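Local atomic coordinates of B-agarase (Saccharophagus degradans, PDB entry 4BQ2), a protein that hydrolyses beta-glycosidic linkages of agarose as a family 50 exo-beta-agarase, working from the chain ends. Residues Y113-L116 with S117-L121; V402-D405 with R406-W410; N417-D420 with P421-D425. One frame throughout, in Å; residues are numbered along the deposited sequence.

Contact 1. Residues Y113-L116 with S117-L121; sequences YAKL and SGHDL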
loop_
_atom_site.group_PDB
_atom_site.type_symbol
_atom_site.label_atom_id
_atom_site.label_comp_id
_atom_site.label_asym_id
_atom_site.label_seq_id
_atom_site.Cartn_x
_atom_site.Cartn_y
_atom_site.Cartn_z
ATOM N N TYR A 113 13.257 -15.960 12.043
ATOM C CA TYR A 113 13.998 -15.040 12.918
ATOM C C TYR A 113 13.747 -13.583 12.666
ATOM O O TYR A 113 13.481 -13.169 11.535
ATOM C CB TYR A 113 15.518 -15.326 12.918
ATOM C CG TYR A 113 16.190 -15.126 11.567
ATOM C CD1 TYR A 113 16.244 -16.168 10.633
ATOM C CD2 TYR A 113 16.791 -13.917 11.241
ATOM C CE1 TYR A 113 16.873 -16.001 9.397
ATOM C CE2 TYR A 113 17.425 -13.732 10.016
ATOM C CZ TYR A 113 17.462 -14.782 9.103
ATOM O OH TYR A 113 18.083 -14.581 7.891
ATOM N N ALA A 114 13.878 -12.810 13.742
ATOM C CA ALA A 114 13.782 -11.377 13.693
ATOM C C ALA A 114 14.997 -10.793 14.373
ATOM O O ALA A 114 15.225 -11.004 15.572
ATOM C CB ALA A 114 12.494 -10.898 14.369
ATOM N N LYS A 115 15.787 -10.066 13.597
ATOM C CA LYS A 115 16.989 -9.414 14.116
ATOM C C LYS A 115 16.660 -8.447 15.262
ATOM O O LYS A 115 15.710 -7.688 15.173
ATOM C CB LYS A 115 17.715 -8.705 12.965
ATOM C CG LYS A 115 18.560 -9.630 12.100
ATOM C CD LYS A 115 18.929 -8.907 10.825
ATOM C CE LYS A 115 19.778 -9.769 9.918
ATOM N NZ LYS A 115 19.417 -9.375 8.522
ATOM N N LEU A 116 17.421 -8.514 16.361
ATOM C CA LEU A 116 17.279 -7.541 17.427
ATOM C C LEU A 116 18.323 -6.462 17.335
ATOM O O LEU A 116 18.122 -5.344 17.799
ATOM C CB LEU A 116 17.459 -8.229 18.770
ATOM C CG LEU A 116 16.415 -9.258 19.176
ATOM C CD1 LEU A 116 16.872 -9.948 20.437
ATOM C CD2 LEU A 116 15.054 -8.608 19.392
ATOM N N SER A 117 19.473 -6.840 16.787
ATOM C CA SER A 117 20.671 -5.990 16.683
ATOM C C SER A 117 21.606 -6.542 15.604
ATOM O O SER A 117 21.528 -7.719 15.237
ATOM C CB SER A 117 21.424 -5.993 18.006
ATOM O OG SER A 117 21.801 -7.333 18.335
ATOM N N GLY A 118 22.489 -5.675 15.102
ATOM C CA GLY A 118 23.542 -6.096 14.208
ATOM C C GLY A 118 23.201 -6.001 12.728
ATOM O O GLY A 118 22.069 -5.669 12.356
ATOM N N HIS A 119 24.209 -6.285 11.896
ATOM C CA HIS A 119 24.057 -6.460 10.451
ATOM C C HIS A 119 23.360 -5.262 9.840
ATOM O O HIS A 119 23.774 -4.116 10.074
ATOM C CB HIS A 119 23.368 -7.809 10.150
ATOM C CG HIS A 119 24.168 -9.003 10.576
ATOM N ND1 HIS A 119 24.051 -10.237 9.963
ATOM C CD2 HIS A 119 25.119 -9.147 11.534
ATOM C CE1 HIS A 119 24.875 -11.091 10.551
ATOM N NE2 HIS A 119 25.541 -10.449 11.501
ATOM N N ASP A 120 22.294 -5.490 9.080
ATOM C CA ASP A 120 21.643 -4.372 8.416
ATOM C C ASP A 120 20.756 -3.532 9.322
ATOM O O ASP A 120 20.056 -2.635 8.833
ATOM C CB ASP A 120 20.927 -4.800 7.116
ATOM C CG ASP A 120 19.942 -5.984 7.307
ATOM O OD1 ASP A 120 19.906 -6.615 8.388
ATOM O OD2 ASP A 120 19.218 -6.301 6.319
ATOM N N LEU A 121 20.781 -3.808 10.630
ATOM C CA LEU A 121 20.185 -2.888 11.606
ATOM C C LEU A 121 21.118 -1.762 12.018
ATOM O O LEU A 121 20.639 -0.709 12.421
ATOM C CB LEU A 121 19.642 -3.606 12.855
ATOM C CG LEU A 121 18.530 -4.664 12.711
ATOM C CD1 LEU A 121 18.055 -5.114 14.094
ATOM C CD2 LEU A 121 17.338 -4.185 11.888
#
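Lys115, the last residue of strand 110-115, reaches across the turn that follows and binds Asp120 in a salt bridge, NZ lying 2.8 Å from OD1. The ammonium meets this oxygen on its syn side, 27° out of the carboxylate plane, and the two side chains cross at about a right angle. The lysine chain runs almost straight as far as CE and bends only at the last torsion (chi4 147°), which swings NZ onto the acid. Nearer the backbone, Lys115 CB packs on Leu121 CD1 at 3.8 Å. Leu121 CD1 also sits 3.5 Å from Leu116 C, filling the inside of the bend. The return of the chain is closed by Leu121 N, bonded to Gly118 O at 2.8 Å. Ser117 turns its hydroxyl outward from the bend, and Phe67 O and Ala70 N hold OG there. Lys115 NZ and His119 ND1 share Thr144 OG1 as a partner, while Asn141 binds Asp120 OD2. Within the agarase CBM-like domain, a buried lysine is thus paired with an acid five residues on, which probably offsets its charge. The pairing probably favours the charged form of both groups and ties the end of the strand to the turn leaving it.

Contact 2. Residues V402-D405 with R406-W410; sequences VTVD and RMLNW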
loop_
_atom_site.group_PDB
_atom_site.type_symbol
_atom_site.label_atom_id
_atom_site.label_comp_id
_atom_site.label_asym_id
_atom_site.label_seq_id
_atom_site.Cartn_x
_atom_site.Cartn_y
_atom_site.Cartn_z
ATOM N N VAL A 402 -2.019 -5.817 -25.709
ATOM C CA VAL A 402 -1.993 -7.057 -24.940
ATOM C C VAL A 402 -2.588 -6.842 -23.530
ATOM O O VAL A 402 -3.267 -7.709 -23.013
ATOM C CB VAL A 402 -0.516 -7.577 -24.818
ATOM C CG1 VAL A 402 -0.397 -8.689 -23.796
ATOM C CG2 VAL A 402 -0.011 -8.059 -26.188
ATOM N N THR A 403 -2.302 -5.705 -22.896
ATOM C CA THR A 403 -2.855 -5.422 -21.562
ATOM C C THR A 403 -4.402 -5.420 -21.592
ATOM O O THR A 403 -5.049 -6.060 -20.775
ATOM C CB THR A 403 -2.307 -4.079 -21.029
ATOM O OG1 THR A 403 -0.906 -4.271 -20.737
ATOM C CG2 THR A 403 -3.058 -3.599 -19.766
ATOM N N VAL A 404 -4.983 -4.688 -22.528
ATOM C CA VAL A 404 -6.454 -4.694 -22.673
ATOM C C VAL A 404 -6.952 -6.128 -22.983
ATOM O O VAL A 404 -7.908 -6.618 -22.362
ATOM C CB VAL A 404 -6.949 -3.673 -23.758
ATOM C CG1 VAL A 404 -8.438 -3.786 -23.981
ATOM C CG2 VAL A 404 -6.637 -2.253 -23.335
ATOM N N ASP A 405 -6.271 -6.827 -23.889
ATOM C CA ASP A 405 -6.670 -8.214 -24.221
ATOM C C ASP A 405 -6.604 -9.116 -22.983
ATOM O O ASP A 405 -7.470 -9.962 -22.798
ATOM C CB ASP A 405 -5.776 -8.804 -25.325
ATOM C CG ASP A 405 -6.111 -8.248 -26.725
ATOM O OD1 ASP A 405 -7.134 -7.497 -26.898
ATOM O OD2 ASP A 405 -5.353 -8.563 -27.660
ATOM N N ARG A 406 -5.561 -8.949 -22.159
ATOM C CA ARG A 406 -5.456 -9.716 -20.905
ATOM C C ARG A 406 -6.637 -9.377 -20.008
ATOM O O ARG A 406 -7.292 -10.261 -19.508
ATOM C CB ARG A 406 -4.188 -9.349 -20.136
ATOM C CG ARG A 406 -2.914 -9.919 -20.749
ATOM C CD ARG A 406 -1.692 -9.204 -20.203
ATOM N NE ARG A 406 -0.480 -10.026 -20.369
ATOM C CZ ARG A 406 0.753 -9.605 -20.129
ATOM N NH1 ARG A 406 0.992 -8.353 -19.675
ATOM N NH2 ARG A 406 1.755 -10.448 -20.349
ATOM N N MET A 407 -6.856 -8.090 -19.752
ATOM C CA MET A 407 -7.928 -7.688 -18.804
ATOM C C MET A 407 -9.261 -8.314 -19.190
ATOM O O MET A 407 -9.965 -8.886 -18.342
ATOM C CB MET A 407 -8.052 -6.167 -18.724
ATOM C CG MET A 407 -6.796 -5.482 -18.177
ATOM S SD MET A 407 -6.164 -6.204 -16.648
ATOM C CE MET A 407 -4.387 -6.052 -16.897
ATOM N N LEU A 408 -9.597 -8.214 -20.474
ATOM C CA LEU A 408 -10.818 -8.840 -21.020
ATOM C C LEU A 408 -10.829 -10.366 -20.905
ATOM O O LEU A 408 -11.851 -10.970 -20.521
ATOM C CB LEU A 408 -11.063 -8.395 -22.478
ATOM C CG LEU A 408 -11.314 -6.904 -22.654
ATOM C CD1 LEU A 408 -11.371 -6.595 -24.139
ATOM C CD2 LEU A 408 -12.610 -6.505 -21.947
ATOM N N ASN A 409 -9.714 -11.012 -21.214
ATOM C CA ASN A 409 -9.650 -12.467 -21.020
ATOM C C ASN A 409 -9.802 -12.853 -19.552
ATOM O O ASN A 409 -10.467 -13.845 -19.204
ATOM C CB ASN A 409 -8.339 -13.062 -21.607
ATOM C CG ASN A 409 -8.258 -14.582 -21.427
ATOM O OD1 ASN A 409 -7.677 -15.076 -20.462
ATOM N ND2 ASN A 409 -8.910 -15.325 -22.325
ATOM N N TRP A 410 -9.204 -12.041 -18.679
ATOM C CA TRP A 410 -9.145 -12.365 -17.254
ATOM C C TRP A 410 -10.437 -11.975 -16.564
ATOM O O TRP A 410 -10.631 -12.274 -15.383
ATOM C CB TRP A 410 -7.971 -11.613 -16.601
ATOM C CG TRP A 410 -6.610 -11.988 -17.144
ATOM C CD1 TRP A 410 -6.294 -13.048 -17.963
ATOM C CD2 TRP A 410 -5.403 -11.316 -16.850
ATOM N NE1 TRP A 410 -4.937 -13.053 -18.209
ATOM C CE2 TRP A 410 -4.367 -11.993 -17.533
ATOM C CE3 TRP A 410 -5.087 -10.189 -16.066
ATOM C CZ2 TRP A 410 -3.043 -11.570 -17.478
ATOM C CZ3 TRP A 410 -3.755 -9.758 -16.014
ATOM C CH2 TRP A 410 -2.745 -10.480 -16.685
#
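Val402 and Arg406 lie one turn apart in helix 394-410, an alpha-helix of what is probably the (beta/alpha)8-barrel part of the enzyme, as in related glycoside hydrolases. The backbone makes an unbroken i to i+4 ladder. Arg406 N binds Val402 O at 2.7 Å, and Met407 N and Asn409 N donate in the same way to Thr403 O and Asp405 O. The straightest of the four bonds joins Leu408 N to Val404 O, with an N-H...O angle of 177°.

Apolar contacts follow the same spacing. Val404 and Leu408 lie side by side and point the same way, CG1 meeting CD1 at 4.1 Å. Thr403 and Met407 are paired likewise: the methionine chain bends at chi2 (-49°) and again at chi3 (143°), which leaves Met407 CE 4.0 Å from Thr403 CG2. The threonine hydroxyl is engaged by Tyr701 and by Trp399 O.

The charged groups use the helix as a support but find their partners beyond it. Arg406 is extended from CG to NE and passes Val402 at a slant; Val402 CG1 rests over one guanidinium face, near its rim, 3.7 Å from Arg406 NE. NE is bridged to Glu232 and NH1 to Asp725, with Tyr701 also bonded to NH1; together these should limit rotation of the flat group. Asp405 is bridged to Arg428. One turn on from Arg406, the Trp410 ring slides beneath the root of the arginine, with Arg406 CB 3.6 Å above the indole plane and offset toward its rim.

Contact 3. Residues N417-D420 with P421-D425; sequences NWTD and PAYYD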
loop_
_atom_site.group_PDB
_atom_site.type_symbol
_atom_site.label_atom_id
_atom_site.label_comp_id
_atom_site.label_asym_id
_atom_site.label_seq_id
_atom_site.Cartn_x
_atom_site.Cartn_y
_atom_site.Cartn_z
ATOM N N ASN A 417 -7.056 2.491 -10.957
ATOM C CA ASN A 417 -6.426 3.779 -10.787
ATOM C C ASN A 417 -5.016 3.828 -11.360
ATOM O O ASN A 417 -4.358 2.808 -11.447
ATOM C CB ASN A 417 -6.377 4.147 -9.297
ATOM C CG ASN A 417 -6.282 5.642 -9.082
ATOM O OD1 ASN A 417 -6.649 6.448 -9.974
ATOM N ND2 ASN A 417 -5.854 6.036 -7.898
ATOM N N TRP A 418 -4.572 5.032 -11.695
ATOM C CA TRP A 418 -3.268 5.286 -12.299
ATOM C C TRP A 418 -3.090 4.439 -13.552
ATOM O O TRP A 418 -2.050 3.773 -13.741
ATOM C CB TRP A 418 -2.145 5.050 -11.275
ATOM C CG TRP A 418 -2.350 5.937 -10.057
ATOM C CD1 TRP A 418 -2.325 7.295 -10.020
ATOM C CD2 TRP A 418 -2.550 5.492 -8.701
ATOM N NE1 TRP A 418 -2.500 7.738 -8.723
ATOM C CE2 TRP A 418 -2.669 6.651 -7.901
ATOM C CE3 TRP A 418 -2.664 4.221 -8.097
ATOM C CZ2 TRP A 418 -2.873 6.591 -6.513
ATOM C CZ3 TRP A 418 -2.865 4.146 -6.715
ATOM C CH2 TRP A 418 -2.972 5.340 -5.943
ATOM N N THR A 419 -4.127 4.476 -14.385
ATOM C CA THR A 419 -4.035 3.976 -15.778
ATOM C C THR A 419 -3.461 5.077 -16.669
ATOM O O THR A 419 -3.932 6.236 -16.642
ATOM C CB THR A 419 -5.414 3.490 -16.262
ATOM O OG1 THR A 419 -5.715 2.276 -15.576
ATOM C CG2 THR A 419 -5.421 3.222 -17.806
ATOM N N ASP A 420 -2.401 4.754 -17.418
ATOM C CA ASP A 420 -1.787 5.729 -18.295
ATOM C C ASP A 420 -2.842 6.302 -19.240
ATOM O O ASP A 420 -3.630 5.543 -19.768
ATOM C CB ASP A 420 -0.628 5.089 -19.095
ATOM C CG ASP A 420 0.105 6.109 -19.952
ATOM O OD1 ASP A 420 -0.370 6.468 -21.032
ATOM O OD2 ASP A 420 1.147 6.610 -19.523
ATOM N N PRO A 421 -2.869 7.640 -19.433
ATOM C CA PRO A 421 -3.876 8.276 -20.276
ATOM C C PRO A 421 -3.917 7.796 -21.730
ATOM O O PRO A 421 -4.925 8.024 -22.404
ATOM C CB PRO A 421 -3.503 9.769 -20.221
ATOM C CG PRO A 421 -2.834 9.913 -18.905
ATOM C CD PRO A 421 -2.048 8.645 -18.719
ATOM N N ALA A 422 -2.852 7.136 -22.203
ATOM C CA ALA A 422 -2.855 6.576 -23.536
ATOM C C ALA A 422 -3.928 5.459 -23.668
ATOM O O ALA A 422 -4.321 5.146 -24.760
ATOM C CB ALA A 422 -1.462 6.045 -23.897
ATOM N N TYR A 423 -4.385 4.873 -22.557
ATOM C CA TYR A 423 -5.451 3.848 -22.588
ATOM C C TYR A 423 -6.852 4.471 -22.606
ATOM O O TYR A 423 -7.836 3.779 -22.791
ATOM C CB TYR A 423 -5.438 2.980 -21.327
ATOM C CG TYR A 423 -4.351 1.955 -21.243
ATOM C CD1 TYR A 423 -4.497 0.710 -21.839
ATOM C CD2 TYR A 423 -3.169 2.227 -20.552
ATOM C CE1 TYR A 423 -3.481 -0.248 -21.755
ATOM C CE2 TYR A 423 -2.150 1.296 -20.473
ATOM C CZ TYR A 423 -2.316 0.058 -21.067
ATOM O OH TYR A 423 -1.334 -0.881 -20.960
ATOM N N TYR A 424 -6.941 5.776 -22.423
ATOM C CA TYR A 424 -8.276 6.389 -22.198
ATOM C C TYR A 424 -9.196 6.365 -23.414
ATOM O O TYR A 424 -10.426 6.547 -23.269
ATOM C CB TYR A 424 -8.113 7.830 -21.727
ATOM C CG TYR A 424 -7.651 7.963 -20.293
ATOM C CD1 TYR A 424 -7.302 6.835 -19.511
ATOM C CD2 TYR A 424 -7.463 9.239 -19.732
ATOM C CE1 TYR A 424 -6.836 7.000 -18.204
ATOM C CE2 TYR A 424 -7.030 9.389 -18.437
ATOM C CZ TYR A 424 -6.703 8.277 -17.684
ATOM O OH TYR A 424 -6.236 8.512 -16.395
ATOM N N ASP A 425 -8.624 6.156 -24.599
ATOM C CA ASP A 425 -9.450 5.980 -25.791
ATOM C C ASP A 425 -9.496 4.550 -26.314
ATOM O O ASP A 425 -9.808 4.341 -27.481
ATOM C CB ASP A 425 -9.050 6.963 -26.916
ATOM C CG ASP A 425 -7.651 6.708 -27.460
ATOM O OD1 ASP A 425 -6.889 5.961 -26.820
ATOM O OD2 ASP A 425 -7.310 7.266 -28.527
HETATM O O HOH W 1 -6.037 6.560 -14.269
#
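Asp420 and Ala422 form an Asx turn across Pro421, an Asx-Pro arrangement that starts the short 3-10 segment in the loop between helix 394-410 and strand 431-435. The aspartate CG points directly opposite its own backbone N (chi1 -176°), which sets the carboxylate across the start of the proline ring, roughly at right angles to it, and brings OD1 to 2.8 Å from Ala422 N. The amide reaches the anti side of this oxygen, 26° out of the carboxylate plane, and the N-H...O angle is 161°. Pro421 N, between them, carries no hydrogen, and the bond is made to the i+2 amide, as in any Asx turn. The backbone carbonyl of the same aspartate receives Tyr423 N at 3.0 Å, from above the carbonyl plane. Two successive amides are therefore gripped by one residue, which should hold the turn firmly.

The two tyrosines leave the turn in different directions. Tyr423 crosses Thr419 at about a right angle: the threonine methyl CG2 presses against the tyrosine CB at 3.5 Å, while Asp420 O lies in the ring plane, beside the edge at CD2. The ring packs on helix 394-410. Tyr424 instead folds back over the proline, with Pro421 CA 3.5 Å above the centre of one ring face. Phe431 stacks on Tyr424 as well, joining the turn to strand 431-435. Thr419 OG1 is bonded back to Gly416 O. Where the Tyr424 hydroxyl returns toward residues 417-420, a water in the ring plane closes the circuit: it accepts from Thr419 N at 2.8 Å and donates to Tyr424 OH at 2.9 Å.

From the N terminus the chain first meets contact 1, which closes the turn leaving strand 110-115 in the CBM-like domain. Contacts 2 and 3 come much later, in what is probably the barrel part: the former lies within helix 394-410, the latter in the loop leading from that helix to strand 431-435. All three are in series, and none nests within or crosses another. Contact 1 lies across the chain's centre from the other two, its centre about 43 and 42 Å from those of contacts 2 and 3. Contacts 2 and 3 touch, Tyr423 OH reaching 3.3 Å from Thr403 CB, so the loop of residues 417-425 packs back on the helix that precedes it.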